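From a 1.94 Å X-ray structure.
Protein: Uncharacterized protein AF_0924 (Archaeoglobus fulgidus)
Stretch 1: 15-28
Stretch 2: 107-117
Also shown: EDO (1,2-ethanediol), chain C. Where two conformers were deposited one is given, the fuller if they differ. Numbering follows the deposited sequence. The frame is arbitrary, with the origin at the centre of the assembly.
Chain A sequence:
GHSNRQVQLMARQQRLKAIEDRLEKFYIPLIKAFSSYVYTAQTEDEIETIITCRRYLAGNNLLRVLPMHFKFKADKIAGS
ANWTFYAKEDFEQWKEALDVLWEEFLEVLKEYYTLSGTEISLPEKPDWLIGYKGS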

# COMPACT_ATOMS: atom_id res chain seq x y z
N ARG A 15 -18.43 1.33 15.28
CA ARG A 15 -17.01 0.89 15.57
C ARG A 15 -15.86 1.70 14.93
O ARG A 15 -15.37 1.39 13.79
CB ARG A 15 -16.79 -0.60 15.30
CG ARG A 15 -15.65 -1.19 16.15
CD ARG A 15 -15.23 -2.56 15.69
NE ARG A 15 -14.41 -3.26 16.68
CZ ARG A 15 -13.39 -4.07 16.40
NH1 ARG A 15 -13.01 -4.30 15.14
NH2 ARG A 15 -12.73 -4.66 17.40
N LEU A 16 -15.40 2.69 15.69
CA LEU A 16 -14.16 3.40 15.36
C LEU A 16 -12.96 2.44 15.29
O LEU A 16 -12.12 2.60 14.42
CB LEU A 16 -13.88 4.57 16.31
CG LEU A 16 -14.66 5.91 16.20
CD1 LEU A 16 -14.02 6.88 17.17
CD2 LEU A 16 -14.71 6.56 14.82
N LYS A 17 -12.91 1.44 16.17
CA LYS A 17 -11.82 0.44 16.20
C LYS A 17 -11.69 -0.36 14.90
O LYS A 17 -10.59 -0.52 14.38
CB LYS A 17 -12.04 -0.54 17.37
CG LYS A 17 -11.01 -1.68 17.46
CD LYS A 17 -9.85 -1.32 18.39
CE LYS A 17 -8.65 -0.79 17.60
NZ LYS A 17 -7.71 -0.04 18.51
N ALA A 18 -12.80 -0.87 14.38
CA ALA A 18 -12.78 -1.66 13.13
C ALA A 18 -12.15 -0.88 11.99
O ALA A 18 -11.29 -1.37 11.25
CB ALA A 18 -14.20 -2.13 12.75
N ILE A 19 -12.56 0.37 11.85
CA ILE A 19 -12.03 1.22 10.78
C ILE A 19 -10.56 1.62 11.05
O ILE A 19 -9.74 1.60 10.12
CB ILE A 19 -13.01 2.37 10.50
CG1 ILE A 19 -12.60 3.20 9.28
CG2 ILE A 19 -13.28 3.23 11.72
CD1 ILE A 19 -13.86 3.46 8.40
N GLU A 20 -10.22 1.89 12.30
CA GLU A 20 -8.83 2.17 12.70
C GLU A 20 -7.90 0.99 12.36
O GLU A 20 -6.79 1.21 11.92
CB GLU A 20 -8.72 2.53 14.20
CG GLU A 20 -9.20 3.97 14.57
CD GLU A 20 -9.44 4.20 16.09
OE1 GLU A 20 -9.06 3.34 16.91
OE2 GLU A 20 -10.02 5.26 16.47
N ASP A 21 -8.37 -0.25 12.57
CA ASP A 21 -7.57 -1.46 12.25
C ASP A 21 -7.29 -1.55 10.74
O ASP A 21 -6.19 -1.95 10.35
CB ASP A 21 -8.23 -2.77 12.69
CG ASP A 21 -8.23 -2.96 14.20
OD1 ASP A 21 -7.52 -2.22 14.91
OD2 ASP A 21 -8.97 -3.85 14.67
N ARG A 22 -8.26 -1.22 9.90
CA ARG A 22 -8.03 -1.22 8.46
C ARG A 22 -6.90 -0.21 8.13
O ARG A 22 -5.97 -0.56 7.38
CB ARG A 22 -9.31 -0.90 7.68
CG ARG A 22 -10.46 -1.90 7.88
CD ARG A 22 -11.62 -1.46 6.93
NE ARG A 22 -11.32 -1.83 5.54
CZ ARG A 22 -11.89 -1.31 4.45
NH1 ARG A 22 -12.89 -0.43 4.53
NH2 ARG A 22 -11.50 -1.73 3.26
N LEU A 23 -7.01 1.03 8.61
CA LEU A 23 -5.99 2.05 8.36
C LEU A 23 -4.63 1.63 8.91
O LEU A 23 -3.60 1.73 8.21
CB LEU A 23 -6.39 3.40 8.97
CG LEU A 23 -7.66 4.00 8.35
CD1 LEU A 23 -8.10 5.22 9.19
CD2 LEU A 23 -7.43 4.42 6.88
N GLU A 24 -4.60 1.17 10.16
CA GLU A 24 -3.33 0.94 10.82
C GLU A 24 -2.67 -0.37 10.40
O GLU A 24 -1.46 -0.47 10.46
CB GLU A 24 -3.46 0.97 12.33
CG GLU A 24 -3.76 2.37 12.89
CD GLU A 24 -4.04 2.35 14.40
OE1 GLU A 24 -3.87 1.27 15.05
OE2 GLU A 24 -4.40 3.42 14.95
N LYS A 25 -3.45 -1.37 10.04
CA LYS A 25 -2.85 -2.70 9.81
C LYS A 25 -2.71 -2.96 8.31
O LYS A 25 -2.03 -3.90 7.91
CB LYS A 25 -3.65 -3.84 10.49
CG LYS A 25 -3.68 -3.76 12.06
CD LYS A 25 -4.58 -4.88 12.58
CE LYS A 25 -4.63 -4.87 14.08
NZ LYS A 25 -4.68 -6.28 14.59
N PHE A 26 -3.39 -2.17 7.49
CA PHE A 26 -3.37 -2.44 6.05
C PHE A 26 -2.96 -1.20 5.25
O PHE A 26 -1.88 -1.19 4.68
CB PHE A 26 -4.73 -3.00 5.55
CG PHE A 26 -4.69 -3.36 4.07
CD1 PHE A 26 -4.24 -4.62 3.65
CD2 PHE A 26 -4.99 -2.40 3.13
CE1 PHE A 26 -4.14 -4.96 2.29
CE2 PHE A 26 -4.89 -2.71 1.73
CZ PHE A 26 -4.45 -3.98 1.33
N TYR A 27 -3.80 -0.16 5.25
CA TYR A 27 -3.57 0.96 4.32
C TYR A 27 -2.25 1.69 4.61
O TYR A 27 -1.44 1.87 3.73
CB TYR A 27 -4.74 1.94 4.36
CG TYR A 27 -5.95 1.33 3.69
CD1 TYR A 27 -6.01 1.23 2.29
CD2 TYR A 27 -6.95 0.74 4.45
CE1 TYR A 27 -7.10 0.57 1.67
CE2 TYR A 27 -8.04 0.08 3.84
CZ TYR A 27 -8.10 0.02 2.45
OH TYR A 27 -9.13 -0.60 1.81
N ILE A 28 -2.08 2.12 5.85
CA ILE A 28 -0.88 2.90 6.20
C ILE A 28 0.43 2.10 6.00
O ILE A 28 1.34 2.59 5.34
CB ILE A 28 -1.00 3.52 7.61
CG1 ILE A 28 -2.15 4.55 7.59
CG2 ILE A 28 0.39 4.17 8.07
CD1 ILE A 28 -2.62 5.01 8.95
C1 EDO C . -13.02 2.16 1.05
O1 EDO C . -13.99 2.24 0.01
C2 EDO C . -12.35 0.78 0.93
O2 EDO C . -13.19 -0.15 1.54
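Stretch 2, residues 107-117: EVLKEYYTLSG

Stretch 2 is helical from Glu-107 to Ser-116 and packs against the helix of stretch 1, residues 16-28. The two run nearly antiparallel: their N-to-C directions differ by 155° (signed crossing angle -155°), and the axes approach to 10.1 Å. The register follows from the nearest CA pairs, Leu-16 CA to Ser-116 CA at 7.0 Å and Ile-19 CA to Tyr-112 CA at 6.4 Å, so later residues of stretch 1 meet earlier residues of stretch 2. Helical phi/psi values persist through Ser-116; Gly-117 departs with phi 79° and psi 9°, a positive phi that favours glycine.

At the start of stretch 1, Arg-15 directs its CB away, and its contact is through the backbone, Arg-15 C lying 3.7 Å from Leu-115 CD2. The CB of Leu-16 points sideways, but with chi1 m and chi2 t its end comes nearer: Leu-16 CD2 lies 3.6 Å from Leu-115 CD2, 3.7 Å from Ser-116 CB and 3.9 Å from Tyr-112 CE1.

One turn on, Ile-19 points toward stretch 2 as a knob among Val-108, Glu-111, Tyr-112 and Leu-115. Its CG1 is 3.7 Å from Val-108 CG1, its CD1 3.7 Å from Glu-111 CB, and its CG2 meets the edge of the Tyr-112 ring, 3.7 Å from Tyr-112 CD1. Glu-20 supplies the polar link: Tyr-112 OH donates a hydrogen bond to Glu-20 OE2 at 2.9 Å, the only hydrogen bond between the stretches. Tyr-112 is itself a knob among Leu-16, Ile-19, Glu-20 and Leu-23.

Arg-22 lays one face of its guanidinium over Val-108 CG2, with Arg-22 NH1 3.7 Å from that methyl carbon. At the edge of the group, near its plane, lies 1,2-ethanediol, probably from the crystallisation liquor, whose O2 accepts hydrogen bonds from Arg-22 NH1 (3.0 Å) and Arg-22 NH2 (2.9 Å).

The buried Leu-23 touches three residues of stretch 2, with Leu-23 CD2 3.5 Å from Val-108 CG1, Leu-23 CD1 4.0 Å from Leu-109 CD2 and Leu-23 CD1 4.3 Å from Tyr-112 CB. A wider pi-type turn follows at 23-27, evidenced by i-to-i+5 backbone bonds from Tyr-27 N to Arg-22 O (3.1 Å) and from Ile-28 N to Leu-23 O (2.8 Å). Tyr-27 points toward stretch 2, its CE2 3.9 Å from Val-108 CG2, and completes the Val-108 pocket with Ile-19, Arg-22 and Leu-23. In all, the contact buries 617 Å², both sides summed.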

# COMPACT_ATOMS: atom_id res chain seq x y z
N GLU A 107 -10.82 7.25 0.92
CA GLU A 107 -12.23 7.03 1.25
C GLU A 107 -12.35 6.48 2.68
O GLU A 107 -13.20 6.89 3.45
CB GLU A 107 -12.91 6.08 0.25
CG GLU A 107 -14.33 5.72 0.74
CD GLU A 107 -15.23 5.16 -0.34
OE1 GLU A 107 -16.25 4.51 0.01
OE2 GLU A 107 -14.93 5.36 -1.54
N VAL A 108 -11.48 5.56 3.06
CA VAL A 108 -11.55 5.01 4.43
C VAL A 108 -11.24 6.12 5.44
O VAL A 108 -11.90 6.23 6.50
CB VAL A 108 -10.60 3.77 4.63
CG1 VAL A 108 -10.65 3.26 6.09
CG2 VAL A 108 -11.05 2.62 3.70
N LEU A 109 -10.28 6.98 5.13
CA LEU A 109 -10.04 8.16 6.00
C LEU A 109 -11.33 9.01 6.15
O LEU A 109 -11.70 9.39 7.27
CB LEU A 109 -8.95 9.05 5.41
CG LEU A 109 -7.53 8.81 5.84
CD1 LEU A 109 -6.72 9.97 5.30
CD2 LEU A 109 -7.49 8.75 7.39
N LYS A 110 -11.99 9.32 5.01
CA LYS A 110 -13.27 10.11 5.02
C LYS A 110 -14.32 9.42 5.88
O LYS A 110 -15.00 10.07 6.69
CB LYS A 110 -13.85 10.38 3.62
CG LYS A 110 -12.95 11.15 2.63
CD LYS A 110 -13.68 11.56 1.29
CE LYS A 110 -12.84 11.27 -0.02
NZ LYS A 110 -13.18 9.92 -0.80
N GLU A 111 -14.44 8.10 5.73
CA GLU A 111 -15.37 7.30 6.52
C GLU A 111 -15.05 7.33 8.02
O GLU A 111 -15.96 7.36 8.88
CB GLU A 111 -15.39 5.87 5.97
CG GLU A 111 -15.95 5.87 4.54
CD GLU A 111 -15.96 4.48 3.91
OE1 GLU A 111 -15.01 3.69 4.15
OE2 GLU A 111 -16.89 4.21 3.14
N TYR A 112 -13.76 7.31 8.34
CA TYR A 112 -13.32 7.41 9.71
C TYR A 112 -13.78 8.75 10.33
O TYR A 112 -14.30 8.77 11.45
CB TYR A 112 -11.79 7.30 9.80
CG TYR A 112 -11.35 7.47 11.24
CD1 TYR A 112 -11.44 6.40 12.13
CD2 TYR A 112 -10.95 8.71 11.74
CE1 TYR A 112 -11.10 6.53 13.46
CE2 TYR A 112 -10.59 8.86 13.09
CZ TYR A 112 -10.68 7.75 13.94
OH TYR A 112 -10.35 7.84 15.27
N TYR A 113 -13.58 9.85 9.60
CA TYR A 113 -13.96 11.17 10.07
C TYR A 113 -15.47 11.39 10.09
O TYR A 113 -15.98 12.09 10.94
CB TYR A 113 -13.29 12.27 9.24
CG TYR A 113 -11.77 12.26 9.27
CD1 TYR A 113 -11.07 12.09 10.46
CD2 TYR A 113 -11.04 12.44 8.08
CE1 TYR A 113 -9.65 12.10 10.47
CE2 TYR A 113 -9.65 12.45 8.07
CZ TYR A 113 -8.95 12.28 9.27
OH TYR A 113 -7.57 12.30 9.25
N THR A 114 -16.19 10.77 9.15
CA THR A 114 -17.65 10.81 9.13
C THR A 114 -18.18 10.20 10.40
O THR A 114 -19.12 10.72 11.00
CB THR A 114 -18.20 10.01 7.93
OG1 THR A 114 -17.75 10.63 6.73
CG2 THR A 114 -19.75 9.94 7.91
N LEU A 115 -17.58 9.07 10.78
CA LEU A 115 -17.97 8.33 11.96
C LEU A 115 -17.50 9.03 13.23
O LEU A 115 -18.27 9.17 14.18
CB LEU A 115 -17.44 6.89 11.90
CG LEU A 115 -17.83 5.93 13.03
CD1 LEU A 115 -19.34 5.68 13.04
CD2 LEU A 115 -17.06 4.58 12.94
N SER A 116 -16.25 9.49 13.26
CA SER A 116 -15.68 10.12 14.44
C SER A 116 -16.19 11.55 14.66
O SER A 116 -16.13 12.07 15.77
CB SER A 116 -14.16 10.15 14.34
OG SER A 116 -13.76 11.18 13.47
N GLY A 117 -16.66 12.17 13.59
CA GLY A 117 -17.22 13.52 13.62
C GLY A 117 -16.19 14.62 13.66
O GLY A 117 -16.54 15.78 13.85